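Local atomic coordinates of NS1 (Human bocavirus, PDB entry 4KW3), a protein that probably initiates viral DNA replication by binding, unwinding and nicking the origin, the nuclease domain present here being its N-terminal part. Residues A[91-96]-A[131-136]; A[187-190]-A[196-199]. All coordinates share one frame; numbering follows the deposited sequence.

Interaction 1 of 2, residues A[91-96]-A[131-136]; sequences SHKQRN and KSSCAQ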
loop_
_atom_site.group_PDB
_atom_site.type_symbol
_atom_site.label_atom_id
_atom_site.label_comp_id
_atom_site.label_asym_id
_atom_site.label_seq_id
_atom_site.Cartn_x
_atom_site.Cartn_y
_atom_site.Cartn_z
ATOM N N SER A 91 -9.662 -0.498 -15.746
ATOM C CA SER A 91 -10.353 -1.380 -16.657
ATOM C C SER A 91 -11.793 -0.906 -16.921
ATOM O O SER A 91 -12.233 -0.841 -18.076
ATOM C CB SER A 91 -10.350 -2.788 -16.071
ATOM O OG SER A 91 -10.756 -3.737 -17.021
ATOM N N HIS A 92 -12.511 -0.560 -15.854
ATOM C CA HIS A 92 -13.850 -0.001 -15.983
ATOM C C HIS A 92 -13.817 1.356 -16.701
ATOM O O HIS A 92 -14.581 1.577 -17.636
ATOM C CB HIS A 92 -14.549 0.143 -14.623
ATOM C CG HIS A 92 -14.939 -1.154 -13.983
ATOM N ND1 HIS A 92 -14.369 -2.362 -14.325
ATOM C CD2 HIS A 92 -15.848 -1.431 -13.017
ATOM C CE1 HIS A 92 -14.909 -3.325 -13.600
ATOM N NE2 HIS A 92 -15.808 -2.787 -12.798
ATOM N N LYS A 93 -12.940 2.262 -16.265
ATOM C CA LYS A 93 -12.881 3.604 -16.847
ATOM C C LYS A 93 -12.592 3.583 -18.339
ATOM O O LYS A 93 -13.065 4.450 -19.069
ATOM C CB LYS A 93 -11.845 4.487 -16.150
ATOM C CG LYS A 93 -12.102 4.727 -14.679
ATOM C CD LYS A 93 -13.424 5.422 -14.462
ATOM C CE LYS A 93 -13.557 5.868 -13.015
ATOM N NZ LYS A 93 -14.944 6.344 -12.728
ATOM N N GLN A 94 -11.822 2.596 -18.789
ATOM C CA GLN A 94 -11.464 2.494 -20.201
ATOM C C GLN A 94 -12.294 1.477 -21.000
ATOM O O GLN A 94 -12.074 1.321 -22.206
ATOM C CB GLN A 94 -9.992 2.137 -20.344
ATOM C CG GLN A 94 -9.049 3.210 -19.928
ATOM C CD GLN A 94 -7.607 2.809 -20.136
ATOM O OE1 GLN A 94 -7.318 1.769 -20.721
ATOM N NE2 GLN A 94 -6.691 3.631 -19.654
ATOM N N ARG A 95 -13.222 0.788 -20.335
ATOM C CA ARG A 95 -13.974 -0.302 -20.965
ATOM C C ARG A 95 -13.046 -1.181 -21.798
ATOM O O ARG A 95 -13.230 -1.331 -22.996
ATOM C CB ARG A 95 -15.102 0.239 -21.827
ATOM C CG ARG A 95 -15.853 1.383 -21.193
ATOM C CD ARG A 95 -16.948 1.882 -22.124
ATOM N NE ARG A 95 -17.686 2.985 -21.524
ATOM C CZ ARG A 95 -17.221 4.229 -21.435
ATOM N NH1 ARG A 95 -16.014 4.535 -21.905
ATOM N NH2 ARG A 95 -17.964 5.172 -20.867
ATOM N N ASN A 96 -12.024 -1.713 -21.146
ATOM C CA ASN A 96 -10.984 -2.480 -21.791
ATOM C C ASN A 96 -10.397 -3.414 -20.737
ATOM O O ASN A 96 -10.068 -2.965 -19.639
ATOM C CB ASN A 96 -9.912 -1.526 -22.304
ATOM C CG ASN A 96 -8.842 -2.222 -23.111
ATOM O OD1 ASN A 96 -8.629 -3.431 -22.992
ATOM N ND2 ASN A 96 -8.136 -1.452 -23.925
ATOM N N LYS A 131 -12.156 12.630 -8.286
ATOM C CA LYS A 131 -12.648 12.719 -6.912
ATOM C C LYS A 131 -13.907 11.877 -6.705
ATOM O O LYS A 131 -14.048 11.181 -5.695
ATOM C CB LYS A 131 -12.914 14.175 -6.494
ATOM C CG LYS A 131 -13.324 14.287 -5.039
ATOM C CD LYS A 131 -13.236 15.677 -4.482
ATOM C CE LYS A 131 -13.688 15.664 -3.019
ATOM N NZ LYS A 131 -13.727 17.024 -2.411
ATOM N N SER A 132 -14.820 11.949 -7.662
ATOM C CA SER A 132 -16.112 11.269 -7.554
ATOM C C SER A 132 -15.967 9.747 -7.637
ATOM O O SER A 132 -16.886 9.002 -7.275
ATOM C CB SER A 132 -17.076 11.768 -8.637
ATOM O OG SER A 132 -16.669 11.324 -9.923
ATOM N N SER A 133 -14.803 9.285 -8.096
ATOM C CA SER A 133 -14.586 7.858 -8.241
ATOM C C SER A 133 -14.139 7.220 -6.946
ATOM O O SER A 133 -13.946 6.016 -6.909
ATOM C CB SER A 133 -13.587 7.544 -9.343
ATOM O OG SER A 133 -14.074 8.007 -10.578
ATOM N N CYS A 134 -13.966 8.025 -5.900
ATOM C CA CYS A 134 -13.551 7.509 -4.604
ATOM C C CYS A 134 -14.361 6.312 -4.078
ATOM O O CYS A 134 -13.783 5.309 -3.684
ATOM C CB CYS A 134 -13.504 8.612 -3.544
ATOM S SG CYS A 134 -12.001 9.586 -3.576
ATOM N N ALA A 135 -15.685 6.416 -4.048
ATOM C CA ALA A 135 -16.497 5.330 -3.491
ATOM C C ALA A 135 -16.375 4.035 -4.303
ATOM O O ALA A 135 -16.238 2.938 -3.747
ATOM C CB ALA A 135 -17.952 5.755 -3.361
ATOM N N GLN A 136 -16.417 4.181 -5.619
ATOM C CA GLN A 136 -16.269 3.065 -6.528
ATOM C C GLN A 136 -14.919 2.384 -6.295
ATOM O O GLN A 136 -14.843 1.159 -6.178
ATOM C CB GLN A 136 -16.388 3.574 -7.964
ATOM C CG GLN A 136 -16.208 2.547 -9.052
ATOM C CD GLN A 136 -16.008 3.177 -10.425
ATOM O OE1 GLN A 136 -15.801 4.388 -10.548
ATOM N NE2 GLN A 136 -16.113 2.361 -11.469
#
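A polar bridge joins Lys93, near the end of helix 74-94, to Ser133 and Gln136, where the chain enters helix 134-149, toward the periphery of the nuclease domain. The backbones stay well apart, with CA of Lys93 9.8 Å from CA of Ser133, and most of the distance is spanned by the side chains of Lys93 and Gln136. Lys93 does most of this work. Its chain bends at the second torsion (chi2 -61°) and then runs straight, which brings the ammonium group within bonding distance of two acceptors. NZ donates to Ser133 OG at 2.9 Å. It also donates to Gln136 OE1 at 3.1 Å, meeting a lone pair in the plane of the amide. Gln136 comes from the opposite direction, with CG anti to its backbone N (chi1 178°) and an extended chain, so that the amide reaches forward from the first turn of its helix. Ser133 OG has a second partner, the carbonyl of Asn129, and the serine hydroxyl thus links the lysine to the loop that leads into the helix.

Between the two helices the chain runs through the antiparallel strands 101-109 and 114-122 of the central sheet, the hairpin that bears the predicted metal ligands of this Rep-type, HUH-like nuclease fold; the bridge itself lies away from that site. A looser contact flanks it: Gln136 NE2 approaches CD2 of His92 obliquely at 4.1 Å, with the ring and amide planes 45° apart.

Helix 74-94 finishes in a Schellman motif, in which Arg95 has positive phi and Asn96 N bonds back to Ser91 O at 3.2 Å. The hydroxyl of Ser91 adds a bond of 2.8 Å from its OG to Asn96 O, its donor lying above the carbonyl plane.

Interaction 2 of 2, residues A[187-190]-A[196-199]; sequences ILQY and DLHA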
loop_
_atom_site.group_PDB
_atom_site.type_symbol
_atom_site.label_atom_id
_atom_site.label_comp_id
_atom_site.label_asym_id
_atom_site.label_seq_id
_atom_site.Cartn_x
_atom_site.Cartn_y
_atom_site.Cartn_z
ATOM N N ILE A 187 -9.016 11.465 -2.204
ATOM C CA ILE A 187 -8.078 11.912 -3.223
ATOM C C ILE A 187 -7.211 13.044 -2.630
ATOM O O ILE A 187 -7.706 13.879 -1.884
ATOM C CB ILE A 187 -8.828 12.368 -4.498
ATOM C CG1 ILE A 187 -7.864 12.626 -5.657
ATOM C CG2 ILE A 187 -9.712 13.593 -4.250
ATOM C CD1 ILE A 187 -8.556 12.560 -7.025
ATOM N N LEU A 188 -5.916 13.064 -2.937
ATOM C CA LEU A 188 -5.078 14.183 -2.509
ATOM C C LEU A 188 -5.250 15.410 -3.385
ATOM O O LEU A 188 -5.026 15.368 -4.592
ATOM C CB LEU A 188 -3.602 13.815 -2.471
ATOM C CG LEU A 188 -3.243 12.705 -1.494
ATOM C CD1 LEU A 188 -1.735 12.661 -1.341
ATOM C CD2 LEU A 188 -3.967 12.916 -0.169
ATOM N N GLN A 189 -5.539 16.531 -2.747
ATOM C CA GLN A 189 -5.707 17.779 -3.452
ATOM C C GLN A 189 -4.700 18.806 -2.946
ATOM O O GLN A 189 -4.170 18.665 -1.850
ATOM C CB GLN A 189 -7.144 18.262 -3.259
ATOM C CG GLN A 189 -8.148 17.320 -3.926
ATOM C CD GLN A 189 -9.567 17.862 -3.946
ATOM O OE1 GLN A 189 -10.056 18.307 -4.986
ATOM N NE2 GLN A 189 -10.238 17.811 -2.807
ATOM N N TYR A 190 -4.397 19.799 -3.779
ATOM C CA TYR A 190 -3.563 20.933 -3.380
ATOM C C TYR A 190 -4.140 22.273 -3.830
ATOM O O TYR A 190 -5.080 22.320 -4.616
ATOM C CB TYR A 190 -2.145 20.787 -3.911
ATOM C CG TYR A 190 -2.032 20.982 -5.394
ATOM C CD1 TYR A 190 -2.308 19.946 -6.270
ATOM C CD2 TYR A 190 -1.639 22.209 -5.923
ATOM C CE1 TYR A 190 -2.195 20.121 -7.641
ATOM C CE2 TYR A 190 -1.522 22.395 -7.293
ATOM C CZ TYR A 190 -1.803 21.345 -8.148
ATOM O OH TYR A 190 -1.693 21.513 -9.514
ATOM N N ASP A 196 -6.918 28.157 -5.566
ATOM C CA ASP A 196 -7.802 27.226 -6.255
ATOM C C ASP A 196 -7.415 25.773 -5.918
ATOM O O ASP A 196 -6.225 25.474 -5.778
ATOM C CB ASP A 196 -7.708 27.448 -7.773
ATOM C CG ASP A 196 -8.276 28.806 -8.216
ATOM O OD1 ASP A 196 -9.292 29.257 -7.618
ATOM O OD2 ASP A 196 -7.704 29.411 -9.164
ATOM N N LEU A 197 -8.405 24.874 -5.822
ATOM C CA LEU A 197 -8.128 23.439 -5.638
ATOM C C LEU A 197 -7.848 22.662 -6.912
ATOM O O LEU A 197 -8.488 22.861 -7.937
ATOM C CB LEU A 197 -9.278 22.703 -4.966
ATOM C CG LEU A 197 -9.199 22.474 -3.475
ATOM C CD1 LEU A 197 -10.279 21.478 -3.107
ATOM C CD2 LEU A 197 -7.827 21.929 -3.162
ATOM N N HIS A 198 -6.864 21.781 -6.824
ATOM C CA HIS A 198 -6.524 20.867 -7.908
ATOM C C HIS A 198 -6.365 19.447 -7.380
ATOM O O HIS A 198 -5.786 19.241 -6.316
ATOM C CB HIS A 198 -5.243 21.335 -8.574
ATOM C CG HIS A 198 -5.311 22.754 -9.028
ATOM N ND1 HIS A 198 -5.781 23.114 -10.273
ATOM C CD2 HIS A 198 -5.027 23.909 -8.380
ATOM C CE1 HIS A 198 -5.752 24.429 -10.383
ATOM N NE2 HIS A 198 -5.303 24.935 -9.247
ATOM N N ALA A 199 -6.869 18.467 -8.119
ATOM C CA ALA A 199 -6.832 17.084 -7.657
ATOM C C ALA A 199 -5.808 16.330 -8.460
ATOM O O ALA A 199 -5.446 15.214 -8.122
ATOM C CB ALA A 199 -8.191 16.413 -7.770
HETATM O O HOH W 1 -4.355 13.655 -6.598
#
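Tyr190 and His198 face each other as an antiparallel hydrogen-bonded pair, and the closest packing of this contact gathers around them. Tyr190 N donates to His198 O at 2.9 Å, and the return bond, from His198 N to Tyr190 O, has the same length. Both are fairly straight. The two side chains rise on the same face of the sheet. Tyr190 CG sits between its own backbone N and carbonyl carbon (chi1 71°), a torsion that folds the ring across the neighbouring strand. One ring face consequently lies over CB of His198, a CH-pi contact with the carbon 3.8 Å from the ring centroid. The imidazole extends past the phenol: the planes are only 27° apart, but the centroids are 5.2 Å from each other and the rings scarcely overlap. His198 NE2 is held by Asp192, in the connecting loop, which helps to fix the rotation of the imidazole.

Apolar packing continues at Ala199, which is buried and whose CB touches CD1 of Ile187 at 3.9 Å and also meets OE1 of Gln189; Ile187 also leans on Phe16 and Tyr18 of strand 15-21.

The packing thins toward Leu197 and Asp196 at the exposed end. Leu197 crosses Gln189 at about a right angle; its CD1 lies 3.7 Å from Gln189 NE2 and its CD2 3.7 Å from Gln189 CB. Asp196 sends its carboxylate away from the opposing strand.

The side chain of Leu188 leads away from the opposing segment, packs on Thr17 and Val19 of strand 15-21, and lies about 5 Å from the side chain of His117, a predicted metal ligand. The pair joins strands 185-191 and 197-198 in a beta hairpin, whose residues 193-197 probably take part in recognising the replication origin.

In the fold
Both contacts are partly buried and lie toward the periphery of one nuclease domain, but they hold different elements. Interaction 1 ties two helices together through side-chain polar groups and leaves their backbones apart, whereas interaction 2 joins two strands of a hairpin through a pair of backbone hydrogen bonds, with aromatic and apolar packing around them. The area buried differs accordingly, 152 Å² against 392 Å². Only interaction 2 comes close to the predicted metal site and includes part of the probable origin-binding region. With centres 18 Å apart, the two still meet through Lys131 and Cys134, which pack on Ile187, joining the turn that precedes helix 134-149 to strand 185-191.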